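Hydrogenase maturation factor (Thermoanaerobacter tengcongensis, PDB 3VTH) probably transfers the carbamoyl group of carbamoyl phosphate, at the expense of ATP, to the C-terminal cysteine of HypE during [NiFe]-hydrogenase maturation. Local coordinates at residues 15-20 against 79-84. Numbering follows the deposited sequence.
Sequences NIFGIV and EIQVRE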
ATOM      1  N   ASN A  15     -26.028  18.147   1.726  1.00 32.29           N
ATOM      2  CA  ASN A  15     -25.381  16.999   1.081  1.00 32.24           C
ATOM      3  C   ASN A  15     -23.955  16.905   1.573  1.00 31.39           C
ATOM      4  O   ASN A  15     -23.232  17.913   1.613  1.00 31.89           O
ATOM      5  CB  ASN A  15     -25.382  17.160  -0.439  1.00 34.57           C
ATOM      6  CG  ASN A  15     -26.764  17.115  -1.015  1.00 38.86           C
ATOM      7  OD1 ASN A  15     -27.284  16.040  -1.320  1.00 44.63           O
ATOM      8  ND2 ASN A  15     -27.388  18.271  -1.142  1.00 41.97           N
ATOM      9  N   ILE A  16     -23.559  15.701   1.968  1.00 29.55           N
ATOM     10  CA  ILE A  16     -22.225  15.481   2.494  1.00 28.91           C
ATOM     11  C   ILE A  16     -21.515  14.455   1.605  1.00 28.75           C
ATOM     12  O   ILE A  16     -22.100  13.427   1.247  1.00 27.56           O
ATOM     13  CB  ILE A  16     -22.276  15.019   3.956  1.00 28.78           C
ATOM     14  CG1 ILE A  16     -23.238  15.926   4.760  1.00 28.78           C
ATOM     15  CG2 ILE A  16     -20.835  14.937   4.563  1.00 27.94           C
ATOM     16  CD1 ILE A  16     -23.182  15.753   6.236  1.00 30.59           C
ATOM     17  N   PHE A  17     -20.269  14.760   1.245  1.00 29.39           N
ATOM     18  CA  PHE A  17     -19.510  13.975   0.280  1.00 29.85           C
ATOM     19  C   PHE A  17     -18.201  13.482   0.883  1.00 29.04           C
ATOM     20  O   PHE A  17     -17.633  14.145   1.745  1.00 29.53           O
ATOM     21  CB  PHE A  17     -19.189  14.827  -0.963  1.00 32.42           C
ATOM     22  CG  PHE A  17     -20.408  15.421  -1.623  1.00 35.72           C
ATOM     23  CD1 PHE A  17     -20.736  16.754  -1.437  1.00 41.11           C
ATOM     24  CD2 PHE A  17     -21.235  14.637  -2.417  1.00 38.79           C
ATOM     25  CE1 PHE A  17     -21.873  17.317  -2.052  1.00 42.69           C
ATOM     26  CE2 PHE A  17     -22.371  15.176  -3.034  1.00 41.82           C
ATOM     27  CZ  PHE A  17     -22.689  16.523  -2.851  1.00 43.03           C
ATOM     28  N   GLY A  18     -17.714  12.350   0.377  1.00 28.41           N
ATOM     29  CA  GLY A  18     -16.471  11.727   0.844  1.00 27.51           C
ATOM     30  C   GLY A  18     -16.755  10.314   1.314  1.00 26.25           C
ATOM     31  O   GLY A  18     -17.677   9.660   0.823  1.00 25.44           O
ATOM     32  N   ILE A  19     -15.948   9.816   2.249  1.00 26.39           N
ATOM     33  CA  ILE A  19     -16.276   8.554   2.895  1.00 24.75           C
ATOM     34  C   ILE A  19     -17.331   8.876   3.962  1.00 24.92           C
ATOM     35  O   ILE A  19     -17.014   9.303   5.073  1.00 25.29           O
ATOM     36  CB  ILE A  19     -15.039   7.844   3.482  1.00 25.17           C
ATOM     37  CG1 ILE A  19     -14.016   7.557   2.360  1.00 25.39           C
ATOM     38  CG2 ILE A  19     -15.461   6.540   4.238  1.00 23.21           C
ATOM     39  CD1 ILE A  19     -12.683   6.933   2.836  1.00 27.34           C
ATOM     40  N   VAL A  20     -18.590   8.726   3.586  1.00 24.57           N
ATOM     41  CA  VAL A  20     -19.690   9.192   4.428  1.00 24.67           C
ATOM     42  C   VAL A  20     -20.786   8.123   4.569  1.00 24.40           C
ATOM     43  O   VAL A  20     -21.866   8.409   5.101  1.00 24.91           O
ATOM     44  CB  VAL A  20     -20.263  10.526   3.902  1.00 24.95           C
ATOM     45  CG1 VAL A  20     -19.192  11.634   3.933  1.00 25.22           C
ATOM     46  CG2 VAL A  20     -20.811  10.361   2.465  1.00 26.26           C
ATOM     47  N   GLU A  79     -16.606  17.402   1.479  1.00 34.76           N
ATOM     48  CA  GLU A  79     -17.475  18.555   1.176  1.00 36.85           C
ATOM     49  C   GLU A  79     -18.838  18.445   1.844  1.00 35.62           C
ATOM     50  O   GLU A  79     -19.435  17.348   1.915  1.00 33.38           O
ATOM     51  CB  GLU A  79     -17.647  18.747  -0.342  1.00 38.03           C
ATOM     52  CG  GLU A  79     -18.493  19.978  -0.752  1.00 43.79           C
ATOM     53  CD  GLU A  79     -18.687  20.109  -2.262  1.00 48.69           C
ATOM     54  OE1 GLU A  79     -19.149  21.180  -2.707  1.00 51.03           O
ATOM     55  OE2 GLU A  79     -18.375  19.144  -3.003  1.00 51.50           O
ATOM     56  N   ILE A  80     -19.316  19.590   2.336  1.00 36.48           N
ATOM     57  CA  ILE A  80     -20.665  19.727   2.879  1.00 35.85           C
ATOM     58  C   ILE A  80     -21.350  20.849   2.089  1.00 37.59           C
ATOM     59  O   ILE A  80     -20.825  21.958   2.015  1.00 39.46           O
ATOM     60  CB  ILE A  80     -20.644  20.092   4.402  1.00 36.21           C
ATOM     61  CG1 ILE A  80     -20.035  18.955   5.234  1.00 35.46           C
ATOM     62  CG2 ILE A  80     -22.048  20.433   4.916  1.00 35.19           C
ATOM     63  CD1 ILE A  80     -19.748  19.313   6.700  1.00 35.19           C
ATOM     64  N   GLN A  81     -22.497  20.559   1.480  1.00 36.65           N
ATOM     65  CA  GLN A  81     -23.249  21.588   0.746  1.00 38.53           C
ATOM     66  C   GLN A  81     -24.540  21.842   1.499  1.00 37.32           C
ATOM     67  O   GLN A  81     -25.213  20.902   1.913  1.00 35.66           O
ATOM     68  CB  GLN A  81     -23.564  21.162  -0.697  1.00 38.95           C
ATOM     69  CG  GLN A  81     -22.353  20.995  -1.606  1.00 42.80           C
ATOM     70  CD  GLN A  81     -22.718  20.505  -3.006  1.00 45.90           C
ATOM     71  OE1 GLN A  81     -23.860  20.102  -3.271  1.00 46.64           O
ATOM     72  NE2 GLN A  81     -21.744  20.533  -3.904  1.00 46.03           N
ATOM     73  N   VAL A  82     -24.874  23.113   1.685  1.00 38.27           N
ATOM     74  CA  VAL A  82     -26.072  23.492   2.432  1.00 37.29           C
ATOM     75  C   VAL A  82     -26.886  24.445   1.562  1.00 39.47           C
ATOM     76  O   VAL A  82     -26.355  25.435   1.065  1.00 40.37           O
ATOM     77  CB  VAL A  82     -25.684  24.164   3.776  1.00 37.85           C
ATOM     78  CG1 VAL A  82     -26.916  24.714   4.530  1.00 36.77           C
ATOM     79  CG2 VAL A  82     -24.878  23.193   4.651  1.00 36.48           C
ATOM     80  N   ARG A  83     -28.169  24.136   1.384  1.00 39.56           N
ATOM     81  CA  ARG A  83     -29.073  24.951   0.561  1.00 42.77           C
ATOM     82  C   ARG A  83     -30.337  25.294   1.351  1.00 42.40           C
ATOM     83  O   ARG A  83     -30.859  24.455   2.080  1.00 40.28           O
ATOM     84  CB  ARG A  83     -29.503  24.177  -0.690  1.00 43.33           C
ATOM     85  CG  ARG A  83     -28.421  23.906  -1.736  1.00 48.27           C
ATOM     86  CD  ARG A  83     -28.852  22.715  -2.608  1.00 53.28           C
ATOM     87  NE  ARG A  83     -28.107  22.586  -3.863  1.00 58.50           N
ATOM     88  CZ  ARG A  83     -27.069  21.771  -4.063  1.00 59.09           C
ATOM     89  NH1 ARG A  83     -26.609  21.004  -3.084  1.00 57.29           N
ATOM     90  NH2 ARG A  83     -26.481  21.732  -5.255  1.00 61.99           N
ATOM     91  N   GLU A  84     -30.816  26.522   1.181  1.00 44.41           N
ATOM     92  CA  GLU A  84     -32.135  26.956   1.660  1.00 45.73           C
ATOM     93  C   GLU A  84     -33.215  26.335   0.768  1.00 45.35           C
ATOM     94  O   GLU A  84     -33.148  26.448  -0.451  1.00 46.78           O
ATOM     95  CB  GLU A  84     -32.232  28.492   1.609  1.00 48.38           C
ATOM     96  CG  GLU A  84     -33.587  29.065   2.068  1.00 53.13           C
ATOM     97  CD  GLU A  84     -33.917  30.483   1.535  1.00 60.13           C
ATOM     98  OE1 GLU A  84     -33.286  30.978   0.564  1.00 63.94           O
ATOM     99  OE2 GLU A  84     -34.847  31.109   2.094  1.00 63.11           O
TER
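Gln81 lies across the rim of the Phe17 ring, on the sheet face that both share with Asn15, Glu79 and Arg83. Its CB sits 4.0 Å from the carbonyl O of Asn15. CG, anti to the backbone carbonyl carbon (chi1 -65°), then meets the ring edge in plane, 3.7 Å from Phe17 CE1. Further out, CD closes to 3.4 Å from the same CE1, with the amide plane turned 74° from the ring. At the tip the two polar atoms serve opposite neighbours along strand 76-85: NE2 donates to Glu79 OE1 (2.9 Å), reaching it from above the carboxylate plane, and OE1 accepts from Arg83 NH1 (2.9 Å). Glu79, its chain extended, runs beside Phe17 and brings OE2 to 3.7 Å from CD1. An alanine in place of Gln81 would probably leave the Glu79 carboxylate and the Arg83 guanidinium without their shared amide and take away the CG and CD contacts at Phe17 CE1.

The backbones that carry these side chains run antiparallel. Asn15 and Gln81 exchange two backbone bonds, the one from Gln81 N to Asn15 O being 2.7 Å long and nearly straight. Phe17 N binds Glu79 O, whereas the return bond from Glu79 N is weak. On the other face, Ile16 and Ile80 form the non-hydrogen-bonded pair, with Ile16 CG2 4.2 Å from Ile80 CG1; helix 57-69 packs on both through Ile67 and Lys68. The pairing joins strand 76-85, outermost in the acylphosphatase-like sheet, to strand 10-17. Chemically the sheet is two-sided here: the face of Ile16 and Ile80 meets the helix with aliphatic side chains, while on the other an amide bridges a carboxylate and a guanidinium, its N-H given to the negative group and its C=O to the positive one, a polarity that probably favours both bonds and holds the amide in one orientation at the ring edge.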